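Local atomic coordinates of subclass B1 metallo-beta-lactamase (Myroides odoratimimus, PDB entry 6T5L), a protein that probably hydrolyses the beta-lactam ring of antibiotics, carbapenems among them, with the help of zinc ions in its active site. Residues 94-105 with 121-132; 31-39 with 50-58. All coordinates share one frame; numbering follows the deposited sequence.

In the fold
Contact 1 (94-105 with 121-132) packs the HXHXD zinc-binding loop against helix 119-127, and contact 2 (31-39 with 50-58) is a strand pair inside the six-stranded sheet. Their centres lie about 20 Å apart on opposite sides of the chain's centre, and contact 2 closes along the chain before contact 1 opens. They touch next to the zinc site of Asp100, Cys180 and His221, where Cys51 SG packs 3.5 Å from Asp100 CB. The Cys51 side chain is about 6 Å from a bound zinc ion, and Ala50 O accepts a hydrogen bond from His221 ND1.

Contact 1. Residues 94-105 with 121-132. With ZN (zinc ion), chain C; ZN (zinc ion), chain D.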
loop_
_atom_site.group_PDB
_atom_site.type_symbol
_atom_site.label_atom_id
_atom_site.label_comp_id
_atom_site.label_asym_id
_atom_site.label_seq_id
_atom_site.Cartn_x
_atom_site.Cartn_y
_atom_site.Cartn_z
ATOM N N PRO A 94 3.675 3.227 4.753
ATOM C CA PRO A 94 4.314 2.114 4.043
ATOM C C PRO A 94 3.878 0.784 4.650
ATOM O O PRO A 94 3.959 0.610 5.860
ATOM C CB PRO A 94 5.811 2.359 4.249
ATOM C CG PRO A 94 5.947 3.500 5.221
ATOM C CD PRO A 94 4.557 3.868 5.729
ATOM N N THR A 95 3.445 -0.162 3.813
ATOM C CA THR A 95 2.773 -1.362 4.324
ATOM C C THR A 95 3.765 -2.469 4.675
ATOM O O THR A 95 3.358 -3.423 5.352
ATOM C CB THR A 95 1.706 -1.906 3.331
ATOM O OG1 THR A 95 2.323 -2.278 2.090
ATOM C CG2 THR A 95 0.620 -0.872 3.136
ATOM N N HIS A 96 5.022 -2.379 4.178
ATOM C CA HIS A 96 6.173 -3.148 4.672
ATOM C C HIS A 96 7.481 -2.466 4.229
ATOM O O HIS A 96 7.488 -1.368 3.663
ATOM C CB HIS A 96 6.132 -4.661 4.276
ATOM C CG HIS A 96 6.190 -4.964 2.802
ATOM N ND1 HIS A 96 5.103 -4.792 1.982
ATOM C CD2 HIS A 96 7.140 -5.582 2.035
ATOM C CE1 HIS A 96 5.416 -5.209 0.756
ATOM N NE2 HIS A 96 6.655 -5.666 0.758
ATOM N N PHE A 97 8.602 -3.114 4.518
ATOM C CA PHE A 97 9.902 -2.444 4.456
ATOM C C PHE A 97 10.568 -2.534 3.078
ATOM O O PHE A 97 11.638 -1.969 2.900
ATOM C CB PHE A 97 10.838 -3.021 5.526
ATOM C CG PHE A 97 11.333 -4.405 5.215
ATOM C CD1 PHE A 97 10.564 -5.527 5.474
ATOM C CD2 PHE A 97 12.605 -4.581 4.689
ATOM C CE1 PHE A 97 11.058 -6.832 5.172
ATOM C CE2 PHE A 97 13.109 -5.868 4.410
ATOM C CZ PHE A 97 12.343 -6.976 4.627
ATOM N N HIS A 98 9.959 -3.172 2.088
ATOM C CA HIS A 98 10.616 -3.269 0.787
ATOM C C HIS A 98 10.504 -1.960 0.010
ATOM O O HIS A 98 9.735 -1.066 0.365
ATOM C CB HIS A 98 9.986 -4.372 -0.045
ATOM C CG HIS A 98 10.370 -5.725 0.414
ATOM N ND1 HIS A 98 9.595 -6.840 0.188
ATOM C CD2 HIS A 98 11.471 -6.144 1.078
ATOM C CE1 HIS A 98 10.201 -7.894 0.709
ATOM N NE2 HIS A 98 11.357 -7.505 1.229
ATOM N N ASP A 99 11.194 -1.906 -1.138
ATOM C CA ASP A 99 11.298 -0.649 -1.876
ATOM C C ASP A 99 10.043 -0.316 -2.671
ATOM O O ASP A 99 9.854 0.860 -3.011
ATOM C CB ASP A 99 12.510 -0.652 -2.820
ATOM C CG ASP A 99 13.829 -0.231 -2.131
ATOM O OD1 ASP A 99 13.799 0.276 -0.996
ATOM O OD2 ASP A 99 14.896 -0.392 -2.753
ATOM N N ASP A 100 9.158 -1.297 -2.963
ATOM C CA ASP A 100 7.838 -0.929 -3.490
ATOM C C ASP A 100 6.904 -0.428 -2.387
ATOM O O ASP A 100 5.665 -0.326 -2.611
ATOM C CB ASP A 100 7.181 -2.070 -4.321
ATOM C CG ASP A 100 7.167 -3.463 -3.639
ATOM O OD1 ASP A 100 8.180 -3.904 -3.048
ATOM O OD2 ASP A 100 6.191 -4.222 -3.848
ATOM N N CYS A 101 7.481 -0.050 -1.230
ATOM C CA CYS A 101 6.668 0.608 -0.217
ATOM C C CYS A 101 7.300 1.912 0.249
ATOM O O CYS A 101 6.552 2.831 0.599
ATOM C CB CYS A 101 6.412 -0.321 0.986
ATOM S SG CYS A 101 6.004 -2.047 0.530
ATOM N N ILE A 102 8.663 2.017 0.249
ATOM C CA ILE A 102 9.340 3.201 0.764
ATOM C C ILE A 102 10.324 3.793 -0.235
ATOM O O ILE A 102 11.149 4.654 0.119
ATOM C CB ILE A 102 10.083 2.877 2.077
ATOM C CG1 ILE A 102 11.092 1.751 1.849
ATOM C CG2 ILE A 102 9.145 2.494 3.158
ATOM C CD1 ILE A 102 12.252 1.838 2.707
ATOM N N GLY A 103 10.249 3.354 -1.493
ATOM C CA GLY A 103 11.242 3.765 -2.481
ATOM C C GLY A 103 11.308 5.270 -2.668
ATOM O O GLY A 103 12.378 5.802 -2.900
ATOM N N GLY A 104 10.179 5.985 -2.508
ATOM C CA GLY A 104 10.149 7.429 -2.718
ATOM C C GLY A 104 10.029 8.204 -1.412
ATOM O O GLY A 104 9.507 9.339 -1.370
ATOM N N ILE A 105 10.474 7.566 -0.315
ATOM C CA ILE A 105 10.268 8.142 1.002
ATOM C C ILE A 105 10.895 9.537 1.111
ATOM O O ILE A 105 10.292 10.450 1.693
ATOM C CB ILE A 105 10.772 7.194 2.087
ATOM C CG1 ILE A 105 10.498 7.752 3.507
ATOM C CG2 ILE A 105 12.311 7.003 2.000
ATOM C CD1 ILE A 105 9.026 7.869 3.908
ATOM N N THR A 121 8.100 -2.856 11.259
ATOM C CA THR A 121 8.648 -2.339 10.002
ATOM C C THR A 121 9.891 -1.495 10.238
ATOM O O THR A 121 10.857 -1.583 9.457
ATOM C CB THR A 121 7.613 -1.535 9.225
ATOM O OG1 THR A 121 6.559 -2.379 8.806
ATOM C CG2 THR A 121 8.272 -0.916 7.980
ATOM N N ILE A 122 9.906 -0.705 11.330
ATOM C CA ILE A 122 11.078 0.110 11.679
ATOM C C ILE A 122 12.256 -0.772 12.006
ATOM O O ILE A 122 13.401 -0.472 11.635
ATOM C CB ILE A 122 10.764 1.063 12.852
ATOM C CG1 ILE A 122 9.635 2.042 12.439
ATOM C CG2 ILE A 122 12.081 1.860 13.402
ATOM C CD1 ILE A 122 9.252 3.017 13.542
ATOM N N GLU A 123 12.010 -1.842 12.753
ATOM C CA GLU A 123 13.089 -2.731 13.152
ATOM C C GLU A 123 13.705 -3.424 11.937
ATOM O O GLU A 123 14.930 -3.525 11.815
ATOM C CB GLU A 123 12.551 -3.742 14.159
ATOM C CG GLU A 123 13.590 -4.744 14.633
ATOM C CD GLU A 123 12.972 -6.026 15.145
ATOM O OE1 GLU A 123 13.437 -7.116 14.742
ATOM O OE2 GLU A 123 12.024 -5.940 15.952
ATOM N N LEU A 124 12.873 -3.903 11.018
ATOM C CA LEU A 124 13.420 -4.586 9.854
ATOM C C LEU A 124 14.165 -3.607 8.960
ATOM O O LEU A 124 15.208 -3.934 8.404
ATOM C CB LEU A 124 12.291 -5.294 9.091
ATOM C CG LEU A 124 11.649 -6.430 9.910
ATOM C CD1 LEU A 124 10.448 -7.063 9.180
ATOM C CD2 LEU A 124 12.712 -7.510 10.255
ATOM N N LEU A 125 13.638 -2.411 8.789
ATOM C CA LEU A 125 14.393 -1.393 8.070
ATOM C C LEU A 125 15.747 -1.148 8.721
ATOM O O LEU A 125 16.767 -1.036 8.024
ATOM C CB LEU A 125 13.589 -0.131 8.002
ATOM C CG LEU A 125 12.717 -0.103 6.750
ATOM C CD1 LEU A 125 11.747 1.067 6.937
ATOM C CD2 LEU A 125 13.602 -0.008 5.507
ATOM N N LYS A 126 15.793 -1.117 10.061
ATOM C CA LYS A 126 17.056 -0.834 10.721
ATOM C C LYS A 126 17.985 -2.027 10.625
ATOM O O LYS A 126 19.196 -1.868 10.454
ATOM C CB LYS A 126 16.828 -0.442 12.175
ATOM C CG LYS A 126 18.110 -0.012 12.880
ATOM N N ASP A 127 17.435 -3.235 10.743
ATOM C CA ASP A 127 18.218 -4.433 10.478
ATOM C C ASP A 127 18.879 -4.342 9.111
ATOM O O ASP A 127 19.980 -4.852 8.916
ATOM C CB ASP A 127 17.322 -5.676 10.547
ATOM C CG ASP A 127 16.915 -6.050 11.976
ATOM O OD1 ASP A 127 17.445 -5.444 12.944
ATOM O OD2 ASP A 127 16.051 -6.961 12.116
ATOM N N ASN A 128 18.229 -3.687 8.152
ATOM C CA ASN A 128 18.733 -3.616 6.792
ATOM C C ASN A 128 19.435 -2.289 6.508
ATOM O O ASN A 128 19.650 -1.939 5.340
ATOM C CB ASN A 128 17.592 -3.887 5.809
ATOM C CG ASN A 128 16.905 -5.241 6.074
ATOM O OD1 ASN A 128 16.540 -5.560 7.206
ATOM N ND2 ASN A 128 16.769 -6.047 5.033
ATOM N N GLY A 129 19.843 -1.570 7.557
ATOM C CA GLY A 129 20.687 -0.404 7.414
ATOM C C GLY A 129 19.967 0.896 7.144
ATOM O O GLY A 129 20.639 1.934 6.988
ATOM N N GLN A 130 18.636 0.882 7.074
ATOM C CA GLN A 130 17.879 2.076 6.753
ATOM C C GLN A 130 17.061 2.554 7.948
ATOM O O GLN A 130 16.470 1.757 8.688
ATOM C CB GLN A 130 16.927 1.862 5.574
ATOM C CG GLN A 130 17.412 0.965 4.469
ATOM C CD GLN A 130 16.576 1.145 3.213
ATOM O OE1 GLN A 130 15.916 2.173 3.035
ATOM N NE2 GLN A 130 16.574 0.135 2.352
ATOM N N GLU A 131 17.021 3.869 8.099
ATOM C CA GLU A 131 16.187 4.564 9.057
ATOM C C GLU A 131 15.436 5.653 8.306
ATOM O O GLU A 131 15.978 6.252 7.369
ATOM C CB GLU A 131 17.007 5.248 10.154
ATOM C CG GLU A 131 17.763 4.361 11.100
ATOM C CD GLU A 131 18.519 5.171 12.147
ATOM O OE1 GLU A 131 18.377 6.414 12.166
ATOM O OE2 GLU A 131 19.252 4.568 12.953
ATOM N N PHE A 132 14.216 5.942 8.748
ATOM C CA PHE A 132 13.540 7.168 8.339
ATOM C C PHE A 132 14.299 8.379 8.858
ATOM O O PHE A 132 14.785 8.387 9.991
ATOM C CB PHE A 132 12.100 7.193 8.844
ATOM C CG PHE A 132 11.291 6.058 8.294
ATOM C CD1 PHE A 132 10.644 6.156 7.060
ATOM C CD2 PHE A 132 11.271 4.842 8.960
ATOM C CE1 PHE A 132 9.927 5.058 6.524
ATOM C CE2 PHE A 132 10.567 3.754 8.429
ATOM C CZ PHE A 132 9.902 3.871 7.215
HETATM ZN ZN ZN C . 7.717 -6.880 -0.490
HETATM ZN ZN ZN D . 5.604 -6.372 -3.535
HETATM O O HOH W 1 4.078 -0.461 8.479
HETATM O O HOH W 2 7.417 -6.305 -1.576
HETATM O O HOH W 3 5.443 -8.655 -3.864
#
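Phe97 faces helix 119-127 with the flat of its ring: Leu124 CB sits over one face, 4.2 Å from the centroid and 18° off the ring normal, a CH-pi contact. Leu124 CD1 reaches Phe97 CD1 at 4.0 Å, near the ring's rim. The opposite face carries CD2 of the zinc ligand His98, so the ring is sandwiched between helix and metal site. A chi1 of 73°, with CG lodged between backbone N and carbonyl carbon, turns the ring this way, while Phe97 CB rests on Leu125 CG at 3.7 Å. Thr121 turns its methyl, CG2, to the Phe97 backbone; its OG1 hydrogen-bonds to Asp164 and accepts a hydrogen bond from a water that also donates to Pro94 O, a bridge across the contact.

Farther along, Ile102 and Leu125 meet tip to tip, CD1 to CD2 at 3.6 Å. Ile105, its CG1 swung opposite the backbone N (chi1 -177°), crosses Phe132 at about a right angle and presses CG1 against the ring edge, 3.9 Å from Phe132 CD1. A Schellman motif with Gly129 as C-prime residue ends the helix and leads the chain back to Gln130 and Phe132 beside Ile102.

Away from this apolar seam the loop presents its polar groups to the metals. His96 NE2 and His98 ND1 bind the same zinc ion, each at 2.0 Å, with His161 as its third protein ligand, and Asp194 takes a hydrogen bond from His98 NE2. Asp100 OD2 binds the other zinc ion at 2.2 Å. Cys101 SG lies over a face of the His96 imidazole. This is the HXHXD motif of the metallo-beta-lactamase superfamily, here in the two-zinc arrangement of subclass B1.

Contact 2. Residues 31-39 with 50-58; sequences SNHIYEHIS and ACNGMLVLN
Backbone bonds pair Tyr35 with Leu55, His37 with Gly53 and Ser39 with Cys51, two apiece. Tyr35 N to Leu55 O is nearly straight (172°), whereas His37 N approaches Gly53 O from above the carbonyl plane, 53° out of it. CA-H...O contacts accompany them, such as Ile38 CA to Cys51 O at 3.3 Å. Past Tyr35 and Leu55, toward the start of strand 34-41, Leu57 N donates to His33 O, and the His33 side chain answers: ND1 donates to Leu57 O at 2.9 Å, with the oxygen in the imidazole plane.

The two strands form an antiparallel beta hairpin in the middle of the six-stranded sheet, one of the two sheets of the alpha-beta/beta-alpha metallo-beta-lactamase fold; strand 25-29 flanks one and strand 61-65 the other.

A CH-pi contact joins His37 to Gly53. With chi1 at 68°, the ring folds back over the neighbouring strand and sets one face on Gly53 CA, 3.5 Å from the centroid. A water in the ring plane bonds to His37 ND1 and Ser39 OG and donates to Cys51 O; Ser39 OG also bonds to the backbone N of Thr69.

Apolar contacts split by face. On the face that carries His37, Tyr35 packs its CB on Leu55 CB, and its CE1 reaches Leu57 CD2 at 3.6 Å; Leu55 also touches Leu77 and Val81 of helix 71-83. On the face of Glu36, Ile34 CD1 meets both Met54 SD and Val56 CG2, the latter at 3.8 Å.

Polar side chains on that second face are buried and bonded: Glu36 crosses Asn52, its OE2 bonds to Asn28, and Asn52 ND2 is held by the carbonyls of Pro219 and Gly222.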
loop_
_atom_site.group_PDB
_atom_site.type_symbol
_atom_site.label_atom_id
_atom_site.label_comp_id
_atom_site.label_asym_id
_atom_site.label_seq_id
_atom_site.Cartn_x
_atom_site.Cartn_y
_atom_site.Cartn_z
ATOM N N SER A 31 -13.291 4.721 -6.981
ATOM C CA SER A 31 -14.539 5.198 -6.364
ATOM C C SER A 31 -14.371 6.706 -6.137
ATOM O O SER A 31 -13.347 7.294 -6.517
ATOM C CB SER A 31 -14.806 4.509 -5.017
ATOM O OG SER A 31 -13.828 5.006 -4.016
ATOM N N ASN A 32 -15.299 7.290 -5.376
ATOM C CA ASN A 32 -15.187 8.698 -5.026
ATOM C C ASN A 32 -14.032 8.940 -4.044
ATOM O O ASN A 32 -13.445 10.019 -4.059
ATOM C CB ASN A 32 -16.534 9.205 -4.479
ATOM C CG ASN A 32 -17.661 9.148 -5.549
ATOM O OD1 ASN A 32 -17.412 9.380 -6.741
ATOM N ND2 ASN A 32 -18.881 8.854 -5.124
ATOM N N HIS A 33 -13.647 7.961 -3.234
ATOM C CA HIS A 33 -12.576 8.176 -2.279
ATOM C C HIS A 33 -11.315 7.378 -2.556
ATOM O O HIS A 33 -10.330 7.535 -1.822
ATOM C CB HIS A 33 -13.045 7.823 -0.865
ATOM C CG HIS A 33 -14.294 8.523 -0.466
ATOM N ND1 HIS A 33 -14.345 9.873 -0.204
ATOM C CD2 HIS A 33 -15.560 8.062 -0.316
ATOM C CE1 HIS A 33 -15.588 10.216 0.092
ATOM N NE2 HIS A 33 -16.339 9.135 0.042
ATOM N N ILE A 34 -11.321 6.489 -3.536
ATOM C CA ILE A 34 -10.281 5.483 -3.604
ATOM C C ILE A 34 -9.651 5.507 -4.980
ATOM O O ILE A 34 -10.295 5.163 -5.962
ATOM C CB ILE A 34 -10.809 4.067 -3.296
ATOM C CG1 ILE A 34 -11.220 3.931 -1.853
ATOM C CG2 ILE A 34 -9.753 3.017 -3.720
ATOM C CD1 ILE A 34 -10.132 3.997 -0.871
ATOM N N TYR A 35 -8.373 5.765 -5.009
ATOM C CA TYR A 35 -7.545 5.828 -6.191
ATOM C C TYR A 35 -6.423 4.813 -5.981
ATOM O O TYR A 35 -6.006 4.580 -4.846
ATOM C CB TYR A 35 -6.956 7.254 -6.361
ATOM C CG TYR A 35 -7.966 8.389 -6.617
ATOM C CD1 TYR A 35 -8.753 8.868 -5.614
ATOM C CD2 TYR A 35 -8.033 9.017 -7.845
ATOM C CE1 TYR A 35 -9.644 9.870 -5.820
ATOM C CE2 TYR A 35 -8.949 10.060 -8.084
ATOM C CZ TYR A 35 -9.747 10.480 -7.060
ATOM O OH TYR A 35 -10.650 11.512 -7.227
ATOM N N GLU A 36 -5.997 4.177 -7.062
ATOM C CA GLU A 36 -4.883 3.246 -7.113
ATOM C C GLU A 36 -3.735 3.929 -7.871
ATOM O O GLU A 36 -3.952 4.541 -8.942
ATOM C CB GLU A 36 -5.318 1.962 -7.829
ATOM C CG GLU A 36 -4.216 0.927 -8.018
ATOM C CD GLU A 36 -4.499 -0.190 -9.001
ATOM O OE1 GLU A 36 -4.079 -1.305 -8.636
ATOM O OE2 GLU A 36 -5.061 -0.005 -10.130
ATOM N N HIS A 37 -2.547 3.931 -7.265
ATOM C CA HIS A 37 -1.356 4.439 -7.937
ATOM C C HIS A 37 -0.494 3.258 -8.362
ATOM O O HIS A 37 -0.375 2.258 -7.630
ATOM C CB HIS A 37 -0.591 5.470 -7.072
ATOM C CG HIS A 37 0.083 4.969 -5.827
ATOM N ND1 HIS A 37 1.292 4.302 -5.858
ATOM C CD2 HIS A 37 -0.179 5.202 -4.505
ATOM C CE1 HIS A 37 1.722 4.097 -4.619
ATOM N NE2 HIS A 37 0.846 4.633 -3.778
ATOM N N ILE A 38 0.035 3.348 -9.570
ATOM C CA ILE A 38 0.881 2.299 -10.156
ATOM C C ILE A 38 2.185 2.926 -10.657
ATOM O O ILE A 38 2.156 3.929 -11.387
ATOM C CB ILE A 38 0.157 1.577 -11.307
ATOM C CG1 ILE A 38 -1.262 1.140 -10.866
ATOM C CG2 ILE A 38 0.965 0.381 -11.854
ATOM C CD1 ILE A 38 -2.046 0.283 -11.983
ATOM N N SER A 39 3.326 2.353 -10.230
ATOM C CA SER A 39 4.651 2.831 -10.622
ATOM C C SER A 39 5.514 1.602 -10.897
ATOM O O SER A 39 5.075 0.439 -10.751
ATOM C CB SER A 39 5.292 3.772 -9.561
ATOM O OG SER A 39 5.377 3.146 -8.261
ATOM N N ALA A 50 5.533 -3.621 -12.285
ATOM C CA ALA A 50 4.485 -2.728 -11.833
ATOM C C ALA A 50 4.157 -2.981 -10.364
ATOM O O ALA A 50 4.142 -4.125 -9.887
ATOM C CB ALA A 50 3.236 -2.889 -12.711
ATOM N N CYS A 51 3.918 -1.897 -9.640
ATOM C CA CYS A 51 3.824 -1.942 -8.186
ATOM C C CYS A 51 2.685 -1.001 -7.790
ATOM O O CYS A 51 2.610 0.145 -8.280
ATOM C CB CYS A 51 5.161 -1.523 -7.529
ATOM S SG CYS A 51 6.553 -2.605 -7.728
ATOM N N ASN A 52 1.763 -1.506 -6.959
ATOM C CA ASN A 52 0.530 -0.770 -6.668
ATOM C C ASN A 52 0.593 -0.132 -5.291
ATOM O O ASN A 52 1.129 -0.727 -4.355
ATOM C CB ASN A 52 -0.710 -1.664 -6.660
ATOM C CG ASN A 52 -0.962 -2.303 -7.994
ATOM O OD1 ASN A 52 -0.568 -1.758 -9.015
ATOM N ND2 ASN A 52 -1.548 -3.491 -7.986
ATOM N N GLY A 53 -0.032 1.046 -5.167
ATOM C CA GLY A 53 -0.498 1.525 -3.895
ATOM C C GLY A 53 -1.904 2.083 -3.879
ATOM O O GLY A 53 -2.644 2.027 -4.885
ATOM N N MET A 54 -2.266 2.678 -2.722
ATOM C CA MET A 54 -3.650 3.165 -2.520
ATOM C C MET A 54 -3.576 4.629 -2.066
ATOM O O MET A 54 -2.801 5.007 -1.151
ATOM C CB MET A 54 -4.537 2.299 -1.499
ATOM C CG MET A 54 -6.090 2.647 -1.589
ATOM S SD MET A 54 -7.133 1.474 -0.832
ATOM C CE MET A 54 -6.832 1.948 0.933
ATOM N N LEU A 55 -4.415 5.426 -2.713
ATOM C CA LEU A 55 -4.653 6.792 -2.293
ATOM C C LEU A 55 -6.077 6.853 -1.793
ATOM O O LEU A 55 -7.006 6.506 -2.532
ATOM C CB LEU A 55 -4.465 7.741 -3.464
ATOM C CG LEU A 55 -3.098 8.157 -3.946
ATOM C CD1 LEU A 55 -3.333 9.562 -4.606
ATOM C CD2 LEU A 55 -2.037 8.260 -2.899
ATOM N N VAL A 56 -6.233 7.314 -0.564
ATOM C CA VAL A 56 -7.534 7.552 0.038
ATOM C C VAL A 56 -7.728 9.064 0.120
ATOM O O VAL A 56 -6.919 9.799 0.736
ATOM C CB VAL A 56 -7.634 6.903 1.420
ATOM C CG1 VAL A 56 -9.016 7.179 2.040
ATOM C CG2 VAL A 56 -7.332 5.423 1.329
ATOM N N LEU A 57 -8.833 9.508 -0.465
ATOM C CA LEU A 57 -9.196 10.918 -0.530
ATOM C C LEU A 57 -10.491 11.188 0.226
ATOM O O LEU A 57 -11.506 10.519 -0.027
ATOM C CB LEU A 57 -9.364 11.352 -1.971
ATOM C CG LEU A 57 -10.032 12.696 -2.242
ATOM C CD1 LEU A 57 -9.273 13.931 -1.826
ATOM C CD2 LEU A 57 -10.425 12.715 -3.709
ATOM N N ASN A 58 -10.472 12.189 1.127
ATOM C CA ASN A 58 -11.720 12.704 1.695
ATOM C C ASN A 58 -11.598 14.180 2.098
ATOM O O ASN A 58 -10.609 14.575 2.717
ATOM C CB ASN A 58 -12.147 11.862 2.900
ATOM C CG ASN A 58 -13.531 12.254 3.429
ATOM O OD1 ASN A 58 -14.513 12.359 2.661
ATOM N ND2 ASN A 58 -13.593 12.553 4.728
HETATM O O HOH W 4 3.026 2.630 -7.052
#